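Local coordinates for uncharacterized NTF2-like protein (Burkholderia thailandensis E264, PDB 3EC9) that is of unknown function but has the NTF2-like fold of the SnoaL-like family, whose cone-shaped cavity probably serves to bind a small molecule, at residues A19-A24 with A31-D36; G53-A58 with V62-R67; D74-K79 with K105-R110. One frame throughout, in Å; residues are numbered along the deposited sequence.

In the fold
All three contacts belong to one NTF2-like domain, in which a strongly curved mixed sheet is backed by helices. Contact 1 is the buried one: it pairs helix 14-26 with the short helix 30-34 through an imidazole-to-carbonyl hydrogen bond and the packing of alanine and methionine side chains. Contacts 2 and 3 lie nearer the surface and rest on a tyrosine each, Tyr55 against an asparagine and a valine of helix 58-72, Tyr76 against a phenylalanine two strands away in the sheet. Met34 joins contacts 1 and 2, its CG lying 3.7 Å from Val62 CG2, while Tyr22 of contact 1 packs on Phe78 of contact 3. Contacts 2 and 3 do not touch.

Contact 1. Residues A19-A24 with A31-D36; sequences ADHYAA and AAMMAD
With chi1 at 170°, His21 sets CG opposite its own backbone N and carries the imidazole across to the carbonyl of Met33; Met33, which like Met34 is a selenomethionine, turns CG to the side of its backbone N and so toward Ala24. The His21 ND1 hydrogen bond to Met33 O is 2.9 Å long and nearly straight, at 164° about the hydrogen. The carbonyl oxygen lies in the ring plane, at the edge, although ND1 itself is tilted 25° from the carbonyl plane. While ND1 donates to this oxygen, NE2 hydrogen-bonds a glycerol, probably from the crystallisation liquor. Histidine suits this buried place, since its two nitrogens meet partners at separate points of the ring.

The two segments form the helical hairpin near the N-terminus of the NTF2-like fold, in which helix 14-26 turns back into helix 30-34 beside the curved sheet. Alanines allow the close approach: Ala24 CB is 3.5 Å from Ala32 CB and 3.4 Å from Met33 N. The long, flexible Met33 adds to this packing, and in one of its two conformers CG lies 3.8 Å from Ala24 CB. Met34, bent at both chi2 and chi3, brings CE to the edge of the imidazole, 4.0 Å from His21 CE1, and its side chain also packs on Ala58, Ile61 and Val62 of helix 58-72. Trp115 meets the His21 ring too, and Tyr22 on the same helix hydrogen-bonds His113 and Trp115 through OH.

Contact 2. Residues G53-A58 with V62-R67; sequences GTYRSA and VRNVFR
Tyr55 lies against Asn64 and Val65 where the edge strand 53-55 of the NTF2-like sheet passes through a short turn into helix 58-72, a strand-to-helix connection that folds the helix back over the strand it follows. From CB, which points toward the helix, chi1 of -58° places CG beside the backbone N and opposite the carbonyl carbon. Two helix side chains then approach the ring obliquely from the same side of its plane, one over each half. Along the CD1 and CE1 half, CD1 lies 3.9 Å from Asn64 ND2, and farther out CE1 comes to 3.5 Å from Asn64 CB; the ring and amide planes are 48° apart, so this is an oblique packing of the asparagine's methylene and amide. Along the other half, CD2 and CE2 both meet a single methyl, Val65 CG2, at 3.6 and 3.5 Å. Val65 turns that methyl to the ring because its first torsion sends CG1 the other way, opposite its backbone N. Beyond CZ the hydroxyl leaves the apolar contact: OH hydrogen-bonds Cys51 O, and a water makes a weak bond to it while donating more firmly to Asn64 O. Tyrosine suits the place, since its flat ring packs on the helix while its hydroxyl finds a backbone carbonyl.

The helix begins just after Ser57, its N-cap, whose OG hydrogen-bonds Glu60 N. Within the first turn, Val62 N donates to Ala58 O. Farther on the helix widens into a pi-type turn at 62-66, and Arg67 N finds Val62 O at 2.8 Å, five residues back. Arg67 NE also donates back to Arg63 O at 3.2 Å, the oxygen lying 26° out of the guanidinium plane.

Contact 3. Residues D74-K79 with K105-R110; sequences DGYTFK and KSFECR
Tyr76 CE2 touches Phe107 CZ at 3.7 Å, at the edge of the phenylalanine and in the plane of its ring. The neighbouring atoms follow: Tyr76 CE2 is 3.9 Å from Phe107 CE1, and the hydroxyl OH lies the same distance from Phe107 CZ. The rings are oblique, with planes at 45° and centroids 5.9 Å apart. Tyr76 reaches across because chi1 of -161° puts CG opposite its backbone N, and Phe107 meets it from the less usual position between N and the carbonyl carbon, with chi1 of 79°.

Strands 73-86 and 106-118 are not neighbours in the curved sheet of the NTF2-like fold: strand 89-100 runs between them, antiparallel to each. Its backbone hydrogen-bonds Thr77 through Ser97 and Phe107 through Gly98, so the two rings meet across this middle strand, where Tyr96 packs on both. Large aromatics suit the place because their length spans the strand between.

Around this pair Trp73 adds a third aromatic, which is edge-to-face with Tyr76 and also meets the Phe107 ring, while Val134 and Ala137 of helix 131-137 pack on Phe107. Just before Tyr76 the chain turns a corner at Asp74 and Gly75, where a positive phi suits glycine, and Thr77 OG1 donates to Gly75 O at 2.8 Å from above the carbonyl plane, tying the strand's first residues to the turn. At the far end of strand segment 105-110, Arg110 forms salt bridges with Asp81 and with Glu126 of the second subunit.

Contact 1. Residues A19-A24 with A31-D36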
# COMPACT_ATOMS: atom_id res chain seq x y z
N ALA B 19 1.73 15.15 8.15
CA ALA B 19 1.22 16.21 7.28
C ALA B 19 2.29 17.26 6.96
O ALA B 19 2.39 17.71 5.80
CB ALA B 19 -0.02 16.87 7.90
N ASP B 20 3.04 17.68 7.97
CA ASP B 20 4.15 18.65 7.74
C ASP B 20 5.18 18.12 6.74
O ASP B 20 5.67 18.84 5.85
CB ASP B 20 4.88 18.95 9.02
CG ASP B 20 4.11 19.83 9.96
OD1 ASP B 20 3.13 20.50 9.56
OD2 ASP B 20 4.53 19.89 11.13
N HIS B 21 5.53 16.84 6.90
CA HIS B 21 6.42 16.18 5.93
C HIS B 21 5.87 16.28 4.50
O HIS B 21 6.58 16.65 3.58
CB HIS B 21 6.71 14.69 6.25
CG HIS B 21 7.41 14.02 5.13
ND1 HIS B 21 8.77 14.08 4.97
CD2 HIS B 21 6.92 13.36 4.05
CE1 HIS B 21 9.10 13.48 3.84
NE2 HIS B 21 8.00 13.02 3.27
N TYR B 22 4.61 15.91 4.32
CA TYR B 22 4.03 15.90 2.98
C TYR B 22 4.00 17.29 2.35
O TYR B 22 4.29 17.44 1.17
CB TYR B 22 2.62 15.34 3.02
CG TYR B 22 2.55 13.82 3.02
CD1 TYR B 22 3.17 13.04 2.04
CD2 TYR B 22 1.80 13.15 3.98
CE1 TYR B 22 3.07 11.60 2.04
CE2 TYR B 22 1.71 11.76 4.01
CZ TYR B 22 2.32 11.00 3.03
OH TYR B 22 2.15 9.65 3.06
N ALA B 23 3.71 18.29 3.18
CA ALA B 23 3.70 19.65 2.70
C ALA B 23 5.10 20.06 2.22
O ALA B 23 5.23 20.69 1.17
CB ALA B 23 3.18 20.59 3.80
N ALA B 24 6.12 19.75 3.01
CA ALA B 24 7.52 20.06 2.68
C ALA B 24 7.93 19.34 1.43
O ALA B 24 8.65 19.88 0.59
CB ALA B 24 8.44 19.69 3.85
N ALA B 31 15.14 20.22 3.79
CA ALA B 31 15.42 20.47 5.20
C ALA B 31 14.17 20.23 6.03
O ALA B 31 14.20 19.50 7.03
CB ALA B 31 15.92 21.91 5.43
N ALA B 32 13.05 20.80 5.61
CA ALA B 32 11.78 20.57 6.33
C ALA B 32 11.28 19.12 6.18
O ALA B 32 10.77 18.54 7.13
CB ALA B 32 10.67 21.57 5.87
N MSE B 33 11.43 18.53 4.99
CA MSE B 33 11.06 17.12 4.81
C MSE B 33 11.66 16.23 5.87
O MSE B 33 10.98 15.35 6.41
CB MSE B 33 11.55 16.60 3.48
CG MSE B 33 10.70 16.99 2.33
SE MSE B 33 11.48 16.11 0.80
CE MSE B 33 10.99 17.42 -0.52
N MSE B 34 12.96 16.43 6.13
CA MSE B 34 13.72 15.54 7.00
C MSE B 34 13.83 16.00 8.46
O MSE B 34 14.41 15.31 9.29
CB MSE B 34 15.16 15.32 6.43
CG MSE B 34 15.25 14.76 5.02
SE MSE B 34 14.83 12.83 5.02
CE MSE B 34 13.04 13.03 4.48
N ALA B 35 13.19 17.12 8.79
CA ALA B 35 13.36 17.79 10.11
C ALA B 35 12.98 16.88 11.29
O ALA B 35 13.61 16.98 12.37
CB ALA B 35 12.57 19.08 10.18
N ASP B 36 11.94 16.04 11.10
CA ASP B 36 11.43 15.21 12.19
C ASP B 36 11.84 13.74 12.06
O ASP B 36 11.33 12.88 12.79
CB ASP B 36 9.91 15.33 12.32
CG ASP B 36 9.47 16.75 12.61
OD1 ASP B 36 10.02 17.37 13.57
OD2 ASP B 36 8.60 17.24 11.88

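Contact 2. Residues G53-A58 with V62-R67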
# COMPACT_ATOMS: atom_id res chain seq x y z
N GLY B 53 14.55 -0.61 -0.97
CA GLY B 53 15.52 -0.81 0.08
C GLY B 53 15.05 -0.21 1.40
O GLY B 53 14.03 0.49 1.46
N THR B 54 15.80 -0.46 2.48
CA THR B 54 15.56 0.16 3.80
C THR B 54 16.72 1.07 4.14
O THR B 54 17.88 0.63 4.15
CB THR B 54 15.28 -0.83 4.92
OG1 THR B 54 14.12 -1.57 4.61
CG2 THR B 54 15.10 -0.14 6.26
N TYR B 55 16.39 2.35 4.35
CA TYR B 55 17.36 3.42 4.56
C TYR B 55 17.30 3.89 5.98
O TYR B 55 16.22 3.99 6.56
CB TYR B 55 17.07 4.56 3.58
CG TYR B 55 17.13 4.06 2.16
CD1 TYR B 55 18.34 3.80 1.54
CD2 TYR B 55 15.98 3.73 1.44
CE1 TYR B 55 18.39 3.27 0.30
CE2 TYR B 55 16.03 3.25 0.19
CZ TYR B 55 17.24 3.01 -0.40
OH TYR B 55 17.30 2.49 -1.67
N ARG B 56 18.46 4.20 6.54
CA ARG B 56 18.60 4.27 8.00
C ARG B 56 19.15 5.62 8.48
O ARG B 56 19.61 5.74 9.62
CB ARG B 56 19.43 3.09 8.51
CG ARG B 56 18.74 1.74 8.24
CD ARG B 56 19.35 0.63 9.03
NE ARG B 56 18.33 -0.37 9.33
CZ ARG B 56 17.95 -1.33 8.50
NH1 ARG B 56 18.52 -1.47 7.30
NH2 ARG B 56 16.98 -2.17 8.90
N SER B 57 19.07 6.64 7.63
CA SER B 57 19.39 8.01 8.04
C SER B 57 18.74 8.94 7.06
O SER B 57 18.45 8.54 5.92
CB SER B 57 20.92 8.30 8.04
OG SER B 57 21.49 8.20 6.73
N ALA B 58 18.53 10.17 7.51
CA ALA B 58 18.06 11.23 6.61
C ALA B 58 18.98 11.37 5.38
O ALA B 58 18.49 11.46 4.25
CB ALA B 58 17.94 12.58 7.35
N VAL B 62 17.76 11.02 1.49
CA VAL B 62 17.85 12.12 0.50
C VAL B 62 18.66 11.64 -0.70
O VAL B 62 18.25 11.79 -1.84
CB VAL B 62 18.48 13.38 1.13
CG1 VAL B 62 18.84 14.39 0.07
CG2 VAL B 62 17.57 13.96 2.23
N ARG B 63 19.82 11.05 -0.44
CA ARG B 63 20.69 10.63 -1.56
C ARG B 63 20.13 9.46 -2.36
O ARG B 63 20.16 9.48 -3.56
CB ARG B 63 22.09 10.26 -1.06
CG ARG B 63 23.00 11.45 -0.71
CD ARG B 63 24.44 11.01 -0.43
NE ARG B 63 24.44 10.06 0.66
CZ ARG B 63 24.42 8.74 0.53
NH1 ARG B 63 24.58 8.11 -0.65
NH2 ARG B 63 24.29 8.02 1.65
N ASN B 64 19.68 8.41 -1.70
CA ASN B 64 19.35 7.16 -2.39
C ASN B 64 17.88 7.03 -2.81
O ASN B 64 17.52 6.13 -3.57
CB ASN B 64 19.76 5.95 -1.55
CG ASN B 64 21.24 5.99 -1.10
OD1 ASN B 64 22.13 6.49 -1.83
ND2 ASN B 64 21.52 5.46 0.12
N VAL B 65 17.03 7.92 -2.31
CA VAL B 65 15.62 7.95 -2.71
C VAL B 65 15.32 9.24 -3.48
O VAL B 65 15.15 9.21 -4.68
CB VAL B 65 14.66 7.74 -1.53
CG1 VAL B 65 13.18 7.68 -2.02
CG2 VAL B 65 15.04 6.49 -0.71
N PHE B 66 15.26 10.37 -2.79
CA PHE B 66 14.76 11.58 -3.43
C PHE B 66 15.67 12.11 -4.52
O PHE B 66 15.21 12.48 -5.57
CB PHE B 66 14.49 12.65 -2.40
CG PHE B 66 13.32 12.32 -1.52
CD1 PHE B 66 12.02 12.52 -2.00
CD2 PHE B 66 13.49 11.78 -0.26
CE1 PHE B 66 10.93 12.19 -1.21
CE2 PHE B 66 12.40 11.46 0.53
CZ PHE B 66 11.12 11.66 0.04
N ARG B 67 16.98 12.13 -4.28
CA ARG B 67 17.92 12.57 -5.33
C ARG B 67 17.79 11.69 -6.58
O ARG B 67 17.77 12.19 -7.69
CB ARG B 67 19.35 12.58 -4.81
CG ARG B 67 20.38 12.88 -5.92
CD ARG B 67 21.82 12.88 -5.40
NE ARG B 67 22.22 11.53 -5.00
CZ ARG B 67 23.45 11.17 -4.68
NH1 ARG B 67 24.40 12.06 -4.62
NH2 ARG B 67 23.67 9.92 -4.35
O HOH W 1 18.31 3.76 -4.60

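Contact 3. Residues D74-K79 with K105-R110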
# COMPACT_ATOMS: atom_id res chain seq x y z
N ASP B 74 11.38 12.94 -14.83
CA ASP B 74 10.90 14.29 -15.01
C ASP B 74 9.54 14.43 -14.32
O ASP B 74 8.61 13.65 -14.59
CB ASP B 74 10.72 14.59 -16.49
CG ASP B 74 10.38 16.06 -16.76
OD1 ASP B 74 10.60 16.92 -15.87
OD2 ASP B 74 9.91 16.37 -17.89
N GLY B 75 9.42 15.38 -13.38
CA GLY B 75 8.14 15.69 -12.80
C GLY B 75 7.55 14.61 -11.91
O GLY B 75 6.32 14.45 -11.84
N TYR B 76 8.44 13.87 -11.25
CA TYR B 76 8.01 12.86 -10.29
C TYR B 76 7.21 13.53 -9.17
O TYR B 76 7.72 14.42 -8.49
CB TYR B 76 9.19 12.05 -9.68
CG TYR B 76 8.64 10.75 -9.09
CD1 TYR B 76 8.08 10.69 -7.81
CD2 TYR B 76 8.63 9.60 -9.84
CE1 TYR B 76 7.53 9.51 -7.33
CE2 TYR B 76 8.13 8.42 -9.35
CZ TYR B 76 7.54 8.40 -8.09
OH TYR B 76 7.03 7.20 -7.63
N THR B 77 5.96 13.11 -9.01
CA THR B 77 5.01 13.81 -8.12
C THR B 77 4.23 12.83 -7.25
O THR B 77 3.84 11.77 -7.73
CB THR B 77 4.00 14.59 -9.01
OG1 THR B 77 4.71 15.53 -9.83
CG2 THR B 77 2.99 15.36 -8.17
N PHE B 78 3.98 13.23 -6.01
CA PHE B 78 3.02 12.56 -5.13
C PHE B 78 1.91 13.54 -4.83
O PHE B 78 2.18 14.68 -4.45
CB PHE B 78 3.65 12.10 -3.82
CG PHE B 78 2.66 11.56 -2.86
CD1 PHE B 78 1.94 10.41 -3.15
CD2 PHE B 78 2.41 12.22 -1.67
CE1 PHE B 78 1.00 9.92 -2.27
CE2 PHE B 78 1.47 11.74 -0.80
CZ PHE B 78 0.77 10.58 -1.11
N LYS B 79 0.69 13.07 -5.02
CA LYS B 79 -0.49 13.84 -4.71
C LYS B 79 -1.23 13.12 -3.59
O LYS B 79 -1.71 12.02 -3.75
CB LYS B 79 -1.39 14.03 -5.94
CG LYS B 79 -0.75 14.84 -7.07
N LYS B 105 8.53 7.74 -21.24
CA LYS B 105 7.22 7.18 -20.91
C LYS B 105 6.75 7.65 -19.55
O LYS B 105 7.54 7.73 -18.61
CB LYS B 105 7.22 5.65 -20.94
CG LYS B 105 7.51 5.04 -22.29
CD LYS B 105 7.53 3.54 -22.21
CE LYS B 105 7.90 2.93 -23.56
NZ LYS B 105 7.85 1.44 -23.52
N SER B 106 5.48 8.03 -19.46
CA SER B 106 4.86 8.40 -18.17
C SER B 106 4.07 7.25 -17.56
O SER B 106 3.77 6.26 -18.23
CB SER B 106 3.96 9.62 -18.33
OG SER B 106 2.94 9.38 -19.27
N PHE B 107 3.75 7.40 -16.28
CA PHE B 107 2.84 6.49 -15.55
C PHE B 107 2.09 7.35 -14.55
O PHE B 107 2.50 8.47 -14.18
CB PHE B 107 3.61 5.39 -14.76
CG PHE B 107 4.20 5.91 -13.45
CD1 PHE B 107 5.40 6.63 -13.45
CD2 PHE B 107 3.57 5.71 -12.25
CE1 PHE B 107 5.93 7.11 -12.29
CE2 PHE B 107 4.10 6.19 -11.08
CZ PHE B 107 5.27 6.91 -11.09
N GLU B 108 0.98 6.77 -14.07
CA GLU B 108 0.29 7.26 -12.91
C GLU B 108 -0.19 6.03 -12.14
O GLU B 108 -0.71 5.11 -12.72
CB GLU B 108 -0.88 8.17 -13.31
CG GLU B 108 -1.71 8.68 -12.15
CD GLU B 108 -2.71 9.69 -12.55
OE1 GLU B 108 -3.08 9.73 -13.74
OE2 GLU B 108 -3.13 10.47 -11.66
N CYS B 109 -0.06 6.03 -10.84
CA CYS B 109 -0.59 4.89 -10.06
C CYS B 109 -0.89 5.25 -8.61
O CYS B 109 -0.56 6.36 -8.14
CB CYS B 109 0.40 3.71 -10.13
SG CYS B 109 1.92 3.96 -9.12
N ARG B 110 -1.49 4.32 -7.88
CA ARG B 110 -1.81 4.52 -6.49
C ARG B 110 -0.67 4.16 -5.57
O ARG B 110 0.24 3.37 -5.91
CB ARG B 110 -3.06 3.70 -6.13
CG ARG B 110 -4.34 4.14 -6.89
CD ARG B 110 -4.88 5.38 -6.31
NE ARG B 110 -5.65 5.13 -5.09
CZ ARG B 110 -6.04 6.08 -4.25
NH1 ARG B 110 -5.65 7.33 -4.41
NH2 ARG B 110 -6.84 5.78 -3.23